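Local coordinates for protein guanine nucleotide exchange factor SRM1 (Saccharomyces cerevisiae, PDB 3OF7) that acts as a guanine nucleotide exchange factor, promoting replacement of GDP by GTP on GSP1 and GSP2, and binds chromatin, at residues Gly167-Phe175 with Lys190-Val198; Val96-Ser104 with Asn127-Pro137. All coordinates share one frame; numbering follows the deposited sequence.

How the interactions relate
Both contacts lie within the RCC1-like beta-propeller, interaction 2 in the second RCC1 repeat and interaction 1 in the third. Their centres are about 15 Å apart. Each is partly buried and mixes buried with exposed residues. Interaction 1 is edge-strand pairing: main-chain hydrogen bonds, with K197 and P195 packed on the rings of Y170 and W172, and a salt bridge near the surface. Interaction 2 has no strand pairing across it. There an arginine side chain and a water join a loop to a short helix and the strand after it. The two touch at W172, whose NE1 makes a weak hydrogen bond to A98 O, and where I191 packs on V96.

Interaction 1: residues Gly167-Phe175 with Lys190-Val198; sequences GEVYAWGTF and KIQKTPWKV
V198 N points almost straight at V169 O, 3.0 Å away, the first of a ladder of main-chain bonds. A171 N gives a good bond to W196 O, but the return bond from W196 N to A171 O is weak and bent, at 127°. G173 and Q192 bond both ways, with G173 N only 2.7 Å from Q192 O. The register shifts by two between A171 and G173, which is a beta bulge. At the far end T174 OG1 donates to K190 O over 2.7 Å. At the corner at T194, between strands 192-193 and 195-197, Q192 NE2 bonds T194 O. The bend at chi2 (56°) turns the amide back to that carbonyl.

CH-pi contacts come next. K197 CB lies over the face of the Y170 ring, 4.1 Å from its centroid. P195 CG sits over the six-membered ring of W172, offset toward the rim. Apolar contact continues at V198 CG2, which touches A171 CB at 3.6 Å and also meets V169 CG1.

The salt bridge lies at one end. The extended K197 chain brings NZ to E168 OE2, where the hydrogen bond is weak at 3.3 Å. A water joins V169 N to V198 O beyond the last direct bond.

Strand 169-177 pairs with 159-164 along its other edge. Strand 195-197 is thus the outer antiparallel strand of this blade of the RCC1-type beta-propeller.

Interaction 2: residues Val96-Ser104 with Asn127-Pro137; sequences VGALGRDTS and NELESTPAKIP
R101 reaches across to L129 O in the weakly bonded short helix at about 128-131. With CG between the backbone N and the carbonyl carbon (chi1 61°) and the chain extended from there to NE, the guanidinium is carried out to this oxygen, which lies at its edge, close to its plane. R101 NH2 donates to L129 O at 3.0 Å with an angle of 155°, while the bond from NH1 is weak. A134 CB sits over the centre of one guanidinium face, 3.8 Å above the plane. NH2 also bonds S90 O on strand 88-92, so the group ties the 96-104 loop to both helix and sheet.

Strand 134-135 is an edge strand, beside 88-92, of an antiparallel blade of the RCC1-like propeller. The loop packs against the chain entering this strand and leaving it. I136 sends CD1 to within 3.3 Å of L99 O, and its CG2 meets G100 O. L99 CD1 meets E130 CA and CG, the two side chains roughly perpendicular.

T103 and L129 pass alongside, pointing opposite ways, with their CB atoms 3.8 Å apart. E130 lies nearly square to T103, its CG near OG1. A water accepts from T103 OG1 and donates to both T103 O and E130 OE2. N94 bonds T103 OG1 through ND2 and E130 OE1 through its backbone N. Next to T103, D102 OD2 takes S104 N in an Asx turn and S104 OG at 2.6 Å on its syn lone pair.

Interaction 1: residues Gly167-Phe175 with Lys190-Val198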
ATOM      1  N   GLY A 167     -13.332   7.107  15.177  1.00 21.81           N
ATOM      2  CA  GLY A 167     -12.131   7.944  15.077  1.00 22.00           C
ATOM      3  C   GLY A 167     -10.924   7.447  15.857  1.00 22.29           C
ATOM      4  O   GLY A 167      -9.841   8.036  15.778  1.00 22.66           O
ATOM      5  N   GLU A 168     -11.104   6.366  16.605  1.00 22.32           N
ATOM      6  CA  GLU A 168     -10.026   5.788  17.412  1.00 22.49           C
ATOM      7  C   GLU A 168      -9.071   4.951  16.568  1.00 21.95           C
ATOM      8  O   GLU A 168      -9.483   4.321  15.588  1.00 20.82           O
ATOM      9  CB  GLU A 168     -10.594   4.930  18.535  1.00 23.17           C
ATOM     10  CG  GLU A 168     -11.383   5.729  19.583  1.00 25.76           C
ATOM     11  CD  GLU A 168     -11.638   4.956  20.863  1.00 28.27           C
ATOM     12  OE1 GLU A 168     -11.519   3.715  20.865  1.00 30.11           O
ATOM     13  OE2 GLU A 168     -11.963   5.602  21.884  0.70 31.02           O
ATOM     14  N   VAL A 169      -7.804   4.943  16.978  1.00 21.27           N
ATOM     15  CA  VAL A 169      -6.751   4.223  16.271  1.00 20.76           C
ATOM     16  C   VAL A 169      -6.117   3.188  17.198  1.00 20.22           C
ATOM     17  O   VAL A 169      -5.650   3.526  18.285  1.00 19.93           O
ATOM     18  CB  VAL A 169      -5.668   5.210  15.737  1.00 21.01           C
ATOM     19  CG1 VAL A 169      -4.471   4.458  15.162  1.00 21.25           C
ATOM     20  CG2 VAL A 169      -6.259   6.133  14.686  1.00 21.54           C
ATOM     21  N   TYR A 170      -6.118   1.928  16.772  1.00 19.38           N
ATOM     22  CA  TYR A 170      -5.372   0.878  17.466  1.00 19.26           C
ATOM     23  C   TYR A 170      -4.139   0.518  16.648  1.00 18.81           C
ATOM     24  O   TYR A 170      -4.205   0.425  15.424  1.00 19.19           O
ATOM     25  CB  TYR A 170      -6.242  -0.360  17.745  1.00 19.12           C
ATOM     26  CG  TYR A 170      -7.054  -0.223  19.019  1.00 19.42           C
ATOM     27  CD1 TYR A 170      -8.058   0.740  19.125  1.00 19.37           C
ATOM     28  CD2 TYR A 170      -6.794  -1.034  20.127  1.00 20.65           C
ATOM     29  CE1 TYR A 170      -8.790   0.894  20.294  1.00 20.61           C
ATOM     30  CE2 TYR A 170      -7.526  -0.893  21.304  1.00 21.50           C
ATOM     31  CZ  TYR A 170      -8.521   0.074  21.378  1.00 21.51           C
ATOM     32  OH  TYR A 170      -9.245   0.218  22.539  1.00 21.82           O
ATOM     33  N   ALA A 171      -3.017   0.348  17.333  1.00 18.34           N
ATOM     34  CA  ALA A 171      -1.741   0.096  16.672  1.00 17.55           C
ATOM     35  C   ALA A 171      -0.961  -0.973  17.416  1.00 17.46           C
ATOM     36  O   ALA A 171      -1.170  -1.181  18.620  1.00 17.23           O
ATOM     37  CB  ALA A 171      -0.938   1.379  16.557  1.00 17.48           C
ATOM     38  N   TRP A 172      -0.097  -1.678  16.682  1.00 16.98           N
ATOM     39  CA  TRP A 172       0.779  -2.709  17.250  1.00 16.53           C
ATOM     40  C   TRP A 172       1.988  -2.987  16.347  1.00 16.69           C
ATOM     41  O   TRP A 172       2.030  -2.542  15.193  1.00 16.05           O
ATOM     42  CB  TRP A 172       0.006  -4.004  17.591  1.00 16.85           C
ATOM     43  CG  TRP A 172      -0.728  -4.701  16.449  1.00 16.20           C
ATOM     44  CD1 TRP A 172      -0.325  -5.833  15.793  1.00 17.13           C
ATOM     45  CD2 TRP A 172      -1.992  -4.333  15.867  1.00 15.49           C
ATOM     46  NE1 TRP A 172      -1.249  -6.189  14.833  1.00 15.55           N
ATOM     47  CE2 TRP A 172      -2.281  -5.284  14.857  1.00 15.78           C
ATOM     48  CE3 TRP A 172      -2.906  -3.290  16.094  1.00 16.93           C
ATOM     49  CZ2 TRP A 172      -3.443  -5.225  14.077  1.00 15.18           C
ATOM     50  CZ3 TRP A 172      -4.066  -3.224  15.309  1.00 16.73           C
ATOM     51  CH2 TRP A 172      -4.319  -4.191  14.312  1.00 16.73           C
ATOM     52  N   GLY A 173       2.972  -3.698  16.888  1.00 16.30           N
ATOM     53  CA  GLY A 173       4.220  -3.981  16.173  1.00 16.15           C
ATOM     54  C   GLY A 173       5.301  -3.013  16.619  1.00 16.58           C
ATOM     55  O   GLY A 173       5.413  -2.716  17.821  1.00 16.04           O
ATOM     56  N   THR A 174       6.090  -2.513  15.667  1.00 15.85           N
ATOM     57  CA  THR A 174       7.171  -1.569  15.971  1.00 16.07           C
ATOM     58  C   THR A 174       7.599  -0.821  14.715  1.00 16.05           C
ATOM     59  O   THR A 174       7.148  -1.154  13.613  1.00 16.31           O
ATOM     60  CB  THR A 174       8.404  -2.282  16.609  1.00 16.15           C
ATOM     61  OG1 THR A 174       9.253  -1.310  17.238  1.00 17.30           O
ATOM     62  CG2 THR A 174       9.223  -3.049  15.555  1.00 15.94           C
ATOM     63  N   PHE A 175       8.443   0.194  14.878  1.00 15.68           N
ATOM     64  CA  PHE A 175       9.128   0.808  13.745  1.00 16.41           C
ATOM     65  C   PHE A 175      10.608   0.479  13.791  1.00 17.32           C
ATOM     66  O   PHE A 175      11.273   0.653  14.825  1.00 17.31           O
ATOM     67  CB  PHE A 175       8.950   2.331  13.721  1.00 16.09           C
ATOM     68  CG  PHE A 175       7.520   2.777  13.783  1.00 16.20           C
ATOM     69  CD1 PHE A 175       6.982   3.262  14.972  1.00 16.28           C
ATOM     70  CD2 PHE A 175       6.707   2.705  12.657  1.00 15.56           C
ATOM     71  CE1 PHE A 175       5.636   3.681  15.038  1.00 15.94           C
ATOM     72  CE2 PHE A 175       5.366   3.122  12.711  1.00 16.90           C
ATOM     73  CZ  PHE A 175       4.832   3.609  13.913  1.00 15.31           C
ATOM     74  N   LYS A 190       8.792  -0.484  23.235  1.00 21.63           N
ATOM     75  CA  LYS A 190       9.720  -0.857  22.166  1.00 21.78           C
ATOM     76  C   LYS A 190       9.010  -1.689  21.091  1.00 21.33           C
ATOM     77  O   LYS A 190       9.078  -1.364  19.903  1.00 20.70           O
ATOM     78  CB  LYS A 190      10.922  -1.626  22.728  1.00 22.19           C
ATOM     79  CG  LYS A 190      11.858  -2.176  21.652  1.00 24.18           C
ATOM     80  CD  LYS A 190      13.064  -2.891  22.244  1.00 28.21           C
ATOM     81  CE  LYS A 190      14.090  -3.192  21.163  1.00 29.29           C
ATOM     82  NZ  LYS A 190      15.244  -3.983  21.687  1.00 31.91           N
ATOM     83  N   ILE A 191       8.350  -2.759  21.528  1.00 21.37           N
ATOM     84  CA  ILE A 191       7.574  -3.663  20.662  1.00 21.60           C
ATOM     85  C   ILE A 191       6.205  -3.884  21.299  1.00 21.65           C
ATOM     86  O   ILE A 191       6.113  -4.282  22.466  1.00 21.77           O
ATOM     87  CB  ILE A 191       8.280  -5.035  20.482  1.00 21.72           C
ATOM     88  CG1 ILE A 191       9.606  -4.870  19.724  1.00 22.31           C
ATOM     89  CG2 ILE A 191       7.353  -6.062  19.780  1.00 21.49           C
ATOM     90  CD1 ILE A 191      10.509  -6.093  19.772  1.00 23.26           C
ATOM     91  N   GLN A 192       5.149  -3.613  20.532  1.00 21.27           N
ATOM     92  CA  GLN A 192       3.772  -3.786  20.989  1.00 21.35           C
ATOM     93  C   GLN A 192       3.163  -5.041  20.367  1.00 21.54           C
ATOM     94  O   GLN A 192       2.844  -5.048  19.180  1.00 21.11           O
ATOM     95  CB  GLN A 192       2.945  -2.541  20.624  1.00 20.73           C
ATOM     96  CG  GLN A 192       1.505  -2.559  21.124  1.00 21.77           C
ATOM     97  CD  GLN A 192       1.416  -2.745  22.628  1.00 21.70           C
ATOM     98  OE1 GLN A 192       2.196  -2.155  23.382  1.00 22.11           O
ATOM     99  NE2 GLN A 192       0.473  -3.568  23.070  1.00 21.36           N
ATOM    100  N   LYS A 193       3.005  -6.098  21.165  1.00 21.75           N
ATOM    101  CA  LYS A 193       2.603  -7.412  20.642  1.00 22.52           C
ATOM    102  C   LYS A 193       1.090  -7.587  20.435  1.00 22.24           C
ATOM    103  O   LYS A 193       0.661  -8.470  19.694  1.00 22.78           O
ATOM    104  CB  LYS A 193       3.151  -8.536  21.534  1.00 22.81           C
ATOM    105  CG  LYS A 193       4.672  -8.676  21.488  1.00 25.16           C
ATOM    106  CD  LYS A 193       5.181  -9.735  22.460  1.00 29.25           C
ATOM    107  CE  LYS A 193       6.680  -9.945  22.287  1.00 31.75           C
ATOM    108  NZ  LYS A 193       7.271 -10.747  23.402  1.00 34.36           N
ATOM    109  N   THR A 194       0.293  -6.758  21.097  1.00 21.95           N
ATOM    110  CA  THR A 194      -1.165  -6.805  20.956  1.00 21.92           C
ATOM    111  C   THR A 194      -1.694  -5.417  20.593  1.00 21.45           C
ATOM    112  O   THR A 194      -1.047  -4.416  20.892  1.00 21.13           O
ATOM    113  CB  THR A 194      -1.847  -7.320  22.248  1.00 22.19           C
ATOM    114  OG1 THR A 194      -1.382  -6.560  23.371  1.00 22.09           O
ATOM    115  CG2 THR A 194      -1.528  -8.804  22.472  1.00 22.95           C
ATOM    116  N   PRO A 195      -2.862  -5.350  19.913  1.00 21.21           N
ATOM    117  CA  PRO A 195      -3.460  -4.057  19.596  1.00 20.87           C
ATOM    118  C   PRO A 195      -3.548  -3.130  20.816  1.00 21.22           C
ATOM    119  O   PRO A 195      -3.888  -3.574  21.909  1.00 20.91           O
ATOM    120  CB  PRO A 195      -4.855  -4.441  19.097  1.00 20.85           C
ATOM    121  CG  PRO A 195      -4.645  -5.765  18.444  1.00 20.44           C
ATOM    122  CD  PRO A 195      -3.586  -6.463  19.259  1.00 20.84           C
ATOM    123  N   TRP A 196      -3.232  -1.857  20.599  1.00 21.69           N
ATOM    124  CA  TRP A 196      -3.059  -0.876  21.673  1.00 21.87           C
ATOM    125  C   TRP A 196      -3.636   0.450  21.220  1.00 21.84           C
ATOM    126  O   TRP A 196      -3.356   0.911  20.108  1.00 21.82           O
ATOM    127  CB  TRP A 196      -1.560  -0.739  21.981  1.00 21.75           C
ATOM    128  CG  TRP A 196      -1.151   0.291  23.007  1.00 21.58           C
ATOM    129  CD1 TRP A 196      -1.166   0.148  24.373  1.00 22.56           C
ATOM    130  CD2 TRP A 196      -0.614   1.594  22.748  1.00 21.55           C
ATOM    131  NE1 TRP A 196      -0.691   1.290  24.973  1.00 21.83           N
ATOM    132  CE2 TRP A 196      -0.341   2.192  24.002  1.00 21.60           C
ATOM    133  CE3 TRP A 196      -0.346   2.320  21.579  1.00 21.23           C
ATOM    134  CZ2 TRP A 196       0.191   3.477  24.119  1.00 22.06           C
ATOM    135  CZ3 TRP A 196       0.188   3.602  21.696  1.00 21.67           C
ATOM    136  CH2 TRP A 196       0.454   4.164  22.962  1.00 22.57           C
ATOM    137  N   LYS A 197      -4.450   1.065  22.081  1.00 21.52           N
ATOM    138  CA  LYS A 197      -5.079   2.338  21.760  1.00 21.39           C
ATOM    139  C   LYS A 197      -4.047   3.454  21.748  1.00 21.63           C
ATOM    140  O   LYS A 197      -3.330   3.663  22.738  1.00 21.89           O
ATOM    141  CB  LYS A 197      -6.195   2.665  22.763  1.00 21.64           C
ATOM    142  CG  LYS A 197      -7.043   3.859  22.357  1.00 22.09           C
ATOM    143  CD  LYS A 197      -8.086   4.214  23.418  1.00 24.87           C
ATOM    144  CE  LYS A 197      -8.810   5.499  23.042  1.00 27.19           C
ATOM    145  NZ  LYS A 197      -9.642   6.037  24.168  1.00 29.47           N
ATOM    146  N   VAL A 198      -3.955   4.153  20.621  1.00 21.20           N
ATOM    147  CA  VAL A 198      -3.021   5.261  20.486  1.00 21.42           C
ATOM    148  C   VAL A 198      -3.668   6.472  21.158  1.00 21.94           C
ATOM    149  O   VAL A 198      -4.802   6.810  20.831  1.00 21.42           O
ATOM    150  CB  VAL A 198      -2.691   5.558  19.005  1.00 21.39           C
ATOM    151  CG1 VAL A 198      -1.708   6.719  18.875  1.00 20.58           C
ATOM    152  CG2 VAL A 198      -2.133   4.310  18.324  1.00 20.83           C
TER
HETATM  153  O   HOH W   1      -7.097   6.428  19.304  1.00 20.72           O

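Interaction 2: residues Val96-Ser104 with Asn127-Pro137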
ATOM      1  N   VAL A  96       8.427  -9.090  15.328  1.00 20.20           N
ATOM      2  CA  VAL A  96       8.302  -7.886  16.168  1.00 19.48           C
ATOM      3  C   VAL A  96       6.843  -7.483  16.447  1.00 19.30           C
ATOM      4  O   VAL A  96       6.518  -6.298  16.559  1.00 18.87           O
ATOM      5  CB  VAL A  96       9.145  -6.698  15.626  1.00 19.59           C
ATOM      6  CG1 VAL A  96      10.644  -6.959  15.851  1.00 19.47           C
ATOM      7  CG2 VAL A  96       8.852  -6.435  14.125  1.00 18.81           C
ATOM      8  N   GLY A  97       5.978  -8.486  16.560  1.00 19.16           N
ATOM      9  CA  GLY A  97       4.597  -8.293  17.007  1.00 19.16           C
ATOM     10  C   GLY A  97       3.564  -7.841  15.985  1.00 18.84           C
ATOM     11  O   GLY A  97       2.407  -7.628  16.342  1.00 19.30           O
ATOM     12  N   ALA A  98       3.947  -7.717  14.717  1.00 18.31           N
ATOM     13  CA  ALA A  98       3.051  -7.113  13.709  1.00 18.01           C
ATOM     14  C   ALA A  98       1.704  -7.828  13.514  1.00 17.70           C
ATOM     15  O   ALA A  98       0.724  -7.198  13.106  1.00 17.61           O
ATOM     16  CB  ALA A  98       3.766  -6.944  12.358  1.00 18.13           C
ATOM     17  N   LEU A  99       1.652  -9.129  13.791  1.00 17.51           N
ATOM     18  CA  LEU A  99       0.404  -9.883  13.591  1.00 17.91           C
ATOM     19  C   LEU A  99      -0.632  -9.613  14.681  1.00 18.25           C
ATOM     20  O   LEU A  99      -1.819  -9.905  14.500  1.00 18.14           O
ATOM     21  CB  LEU A  99       0.662 -11.388  13.453  1.00 17.25           C
ATOM     22  CG  LEU A  99       1.657 -11.867  12.389  1.00 17.76           C
ATOM     23  CD1 LEU A  99       1.571 -13.384  12.271  1.00 17.63           C
ATOM     24  CD2 LEU A  99       1.402 -11.198  11.035  1.00 17.61           C
ATOM     25  N   GLY A 100      -0.178  -9.070  15.810  1.00 18.83           N
ATOM     26  CA  GLY A 100      -1.066  -8.714  16.924  1.00 19.95           C
ATOM     27  C   GLY A 100      -1.756  -9.896  17.577  1.00 20.97           C
ATOM     28  O   GLY A 100      -2.855  -9.757  18.129  1.00 21.03           O
ATOM     29  N   ARG A 101      -1.118 -11.062  17.500  1.00 21.90           N
ATOM     30  CA  ARG A 101      -1.678 -12.299  18.047  1.00 23.19           C
ATOM     31  C   ARG A 101      -0.567 -13.291  18.386  1.00 24.09           C
ATOM     32  O   ARG A 101       0.529 -13.231  17.822  1.00 23.77           O
ATOM     33  CB  ARG A 101      -2.697 -12.922  17.079  1.00 23.15           C
ATOM     34  CG  ARG A 101      -2.135 -13.314  15.710  1.00 22.37           C
ATOM     35  CD  ARG A 101      -3.237 -13.850  14.798  1.00 22.63           C
ATOM     36  NE  ARG A 101      -2.736 -14.185  13.459  1.00 22.37           N
ATOM     37  CZ  ARG A 101      -2.175 -15.345  13.131  1.00 22.14           C
ATOM     38  NH1 ARG A 101      -2.036 -16.312  14.035  1.00 22.20           N
ATOM     39  NH2 ARG A 101      -1.758 -15.549  11.891  1.00 21.77           N
ATOM     40  N   ASP A 102      -0.858 -14.192  19.319  1.00 25.28           N
ATOM     41  CA  ASP A 102       0.119 -15.173  19.793  1.00 26.68           C
ATOM     42  C   ASP A 102       0.405 -16.236  18.737  1.00 26.91           C
ATOM     43  O   ASP A 102      -0.498 -16.964  18.326  1.00 27.11           O
ATOM     44  CB  ASP A 102      -0.385 -15.821  21.093  1.00 27.14           C
ATOM     45  CG  ASP A 102       0.665 -16.682  21.775  0.90 28.46           C
ATOM     46  OD1 ASP A 102       0.315 -17.346  22.775  0.60 29.87           O
ATOM     47  OD2 ASP A 102       1.833 -16.699  21.324  1.00 29.84           O
ATOM     48  N   THR A 103       1.660 -16.307  18.291  1.00 27.57           N
ATOM     49  CA  THR A 103       2.086 -17.328  17.327  1.00 28.45           C
ATOM     50  C   THR A 103       3.232 -18.186  17.873  1.00 29.35           C
ATOM     51  O   THR A 103       3.934 -18.853  17.109  1.00 29.68           O
ATOM     52  CB  THR A 103       2.505 -16.723  15.953  1.00 28.32           C
ATOM     53  OG1 THR A 103       3.540 -15.749  16.142  1.00 27.69           O
ATOM     54  CG2 THR A 103       1.317 -16.075  15.252  1.00 28.28           C
ATOM     55  N   SER A 104       3.414 -18.168  19.192  1.00 30.38           N
ATOM     56  CA  SER A 104       4.520 -18.886  19.837  1.00 31.21           C
ATOM     57  C   SER A 104       4.264 -20.389  19.922  1.00 31.57           C
ATOM     58  O   SER A 104       3.169 -20.864  19.615  1.00 32.17           O
ATOM     59  CB  SER A 104       4.798 -18.316  21.235  1.00 31.38           C
ATOM     60  OG  SER A 104       3.660 -18.433  22.076  1.00 32.01           O
ATOM     61  N   ASN A 127       6.658 -21.493   9.971  1.00 33.98           N
ATOM     62  CA  ASN A 127       5.888 -21.478  11.214  1.00 33.61           C
ATOM     63  C   ASN A 127       4.405 -21.546  10.842  1.00 33.12           C
ATOM     64  O   ASN A 127       3.922 -20.741  10.034  1.00 32.67           O
ATOM     65  CB  ASN A 127       6.227 -20.208  12.018  1.00 33.95           C
ATOM     66  CG  ASN A 127       5.583 -20.177  13.408  0.70 34.90           C
ATOM     67  OD1 ASN A 127       6.266 -20.332  14.424  0.80 36.08           O
ATOM     68  ND2 ASN A 127       4.275 -19.938  13.458  1.00 35.31           N
ATOM     69  N   GLU A 128       3.691 -22.524  11.402  1.00 32.34           N
ATOM     70  CA  GLU A 128       2.305 -22.787  10.992  1.00 31.70           C
ATOM     71  C   GLU A 128       1.352 -21.664  11.384  1.00 30.95           C
ATOM     72  O   GLU A 128       0.477 -21.288  10.606  1.00 30.80           O
ATOM     73  CB  GLU A 128       1.786 -24.125  11.534  1.00 32.12           C
ATOM     74  CG  GLU A 128       0.573 -24.648  10.753  0.70 33.07           C
ATOM     75  CD  GLU A 128      -0.108 -25.834  11.406  0.70 34.58           C
ATOM     76  OE1 GLU A 128       0.597 -26.721  11.936  0.60 35.57           O
ATOM     77  OE2 GLU A 128      -1.356 -25.884  11.377  0.70 35.15           O
ATOM     78  N   LEU A 129       1.519 -21.141  12.592  1.00 29.57           N
ATOM     79  CA  LEU A 129       0.652 -20.077  13.065  1.00 28.77           C
ATOM     80  C   LEU A 129       0.829 -18.771  12.268  1.00 27.63           C
ATOM     81  O   LEU A 129      -0.154 -18.098  11.963  1.00 27.95           O
ATOM     82  CB  LEU A 129       0.830 -19.866  14.573  1.00 29.07           C
ATOM     83  CG  LEU A 129       0.358 -21.043  15.447  1.00 29.33           C
ATOM     84  CD1 LEU A 129       0.797 -20.866  16.895  1.00 29.50           C
ATOM     85  CD2 LEU A 129      -1.160 -21.234  15.356  1.00 29.91           C
ATOM     86  N   GLU A 130       2.070 -18.441  11.918  1.00 26.27           N
ATOM     87  CA  GLU A 130       2.374 -17.202  11.184  1.00 25.16           C
ATOM     88  C   GLU A 130       1.960 -17.278   9.723  1.00 24.17           C
ATOM     89  O   GLU A 130       1.494 -16.292   9.153  1.00 23.78           O
ATOM     90  CB  GLU A 130       3.865 -16.869  11.266  1.00 24.96           C
ATOM     91  CG  GLU A 130       4.330 -16.376  12.621  1.00 25.74           C
ATOM     92  CD  GLU A 130       5.842 -16.247  12.705  0.60 26.99           C
ATOM     93  OE1 GLU A 130       6.399 -15.255  12.184  0.90 26.94           O
ATOM     94  OE2 GLU A 130       6.476 -17.137  13.314  0.60 27.84           O
ATOM     95  N   SER A 131       2.141 -18.448   9.115  1.00 23.70           N
ATOM     96  CA  SER A 131       1.816 -18.643   7.701  1.00 22.97           C
ATOM     97  C   SER A 131       0.336 -18.970   7.455  1.00 22.65           C
ATOM     98  O   SER A 131      -0.103 -19.059   6.302  1.00 22.38           O
ATOM     99  CB  SER A 131       2.724 -19.711   7.077  1.00 23.09           C
ATOM    100  OG  SER A 131       2.519 -20.977   7.677  1.00 24.00           O
ATOM    101  N   THR A 132      -0.426 -19.143   8.531  1.00 21.78           N
ATOM    102  CA  THR A 132      -1.854 -19.431   8.408  1.00 21.42           C
ATOM    103  C   THR A 132      -2.662 -18.236   8.900  1.00 20.80           C
ATOM    104  O   THR A 132      -2.559 -17.863  10.077  1.00 20.82           O
ATOM    105  CB  THR A 132      -2.265 -20.722   9.166  1.00 21.57           C
ATOM    106  OG1 THR A 132      -1.475 -21.826   8.699  1.00 21.87           O
ATOM    107  CG2 THR A 132      -3.758 -21.042   8.945  1.00 21.66           C
ATOM    108  N   PRO A 133      -3.455 -17.622   7.999  1.00 20.28           N
ATOM    109  CA  PRO A 133      -4.312 -16.509   8.373  1.00 20.12           C
ATOM    110  C   PRO A 133      -5.230 -16.912   9.509  1.00 19.97           C
ATOM    111  O   PRO A 133      -5.819 -17.990   9.465  1.00 19.82           O
ATOM    112  CB  PRO A 133      -5.136 -16.262   7.107  1.00 20.18           C
ATOM    113  CG  PRO A 133      -4.235 -16.674   6.017  1.00 20.11           C
ATOM    114  CD  PRO A 133      -3.521 -17.886   6.550  1.00 20.20           C
ATOM    115  N   ALA A 134      -5.329 -16.056  10.517  1.00 19.95           N
ATOM    116  CA  ALA A 134      -6.207 -16.308  11.657  1.00 20.01           C
ATOM    117  C   ALA A 134      -6.639 -14.985  12.268  1.00 20.20           C
ATOM    118  O   ALA A 134      -5.985 -13.952  12.061  1.00 20.07           O
ATOM    119  CB  ALA A 134      -5.502 -17.194  12.704  1.00 19.69           C
ATOM    120  N   LYS A 135      -7.725 -15.020  13.040  1.00 20.40           N
ATOM    121  CA  LYS A 135      -8.280 -13.811  13.635  1.00 20.77           C
ATOM    122  C   LYS A 135      -7.525 -13.387  14.878  1.00 20.78           C
ATOM    123  O   LYS A 135      -7.157 -14.223  15.705  1.00 21.06           O
ATOM    124  CB  LYS A 135      -9.757 -13.997  13.980  1.00 20.81           C
ATOM    125  CG  LYS A 135     -10.687 -13.997  12.769  1.00 21.90           C
ATOM    126  CD  LYS A 135     -12.145 -14.240  13.152  1.00 23.13           C
ATOM    127  CE  LYS A 135     -12.433 -15.727  13.370  1.00 24.73           C
ATOM    128  NZ  LYS A 135     -13.862 -15.980  13.745  1.00 25.38           N
ATOM    129  N   ILE A 136      -7.300 -12.081  14.993  1.00 20.70           N
ATOM    130  CA  ILE A 136      -6.894 -11.464  16.250  1.00 21.27           C
ATOM    131  C   ILE A 136      -8.107 -11.562  17.184  1.00 21.95           C
ATOM    132  O   ILE A 136      -9.236 -11.278  16.762  1.00 21.99           O
ATOM    133  CB  ILE A 136      -6.472  -9.980  16.048  1.00 21.01           C
ATOM    134  CG1 ILE A 136      -5.219  -9.890  15.164  1.00 19.86           C
ATOM    135  CG2 ILE A 136      -6.240  -9.269  17.393  1.00 20.19           C
ATOM    136  CD1 ILE A 136      -4.800  -8.468  14.821  1.00 18.97           C
ATOM    137  N   PRO A 137      -7.889 -11.997  18.438  1.00 22.69           N
ATOM    138  CA  PRO A 137      -9.011 -12.085  19.376  1.00 23.37           C
ATOM    139  C   PRO A 137      -9.826 -10.798  19.430  1.00 23.67           C
ATOM    140  O   PRO A 137      -9.270  -9.698  19.502  1.00 23.75           O
ATOM    141  CB  PRO A 137      -8.325 -12.368  20.715  1.00 23.38           C
ATOM    142  CG  PRO A 137      -7.124 -13.146  20.329  1.00 23.72           C
ATOM    143  CD  PRO A 137      -6.648 -12.535  19.025  1.00 22.87           C
TER
HETATM  144  O   HOH W   2       5.998 -16.850  15.920  1.00 42.54           O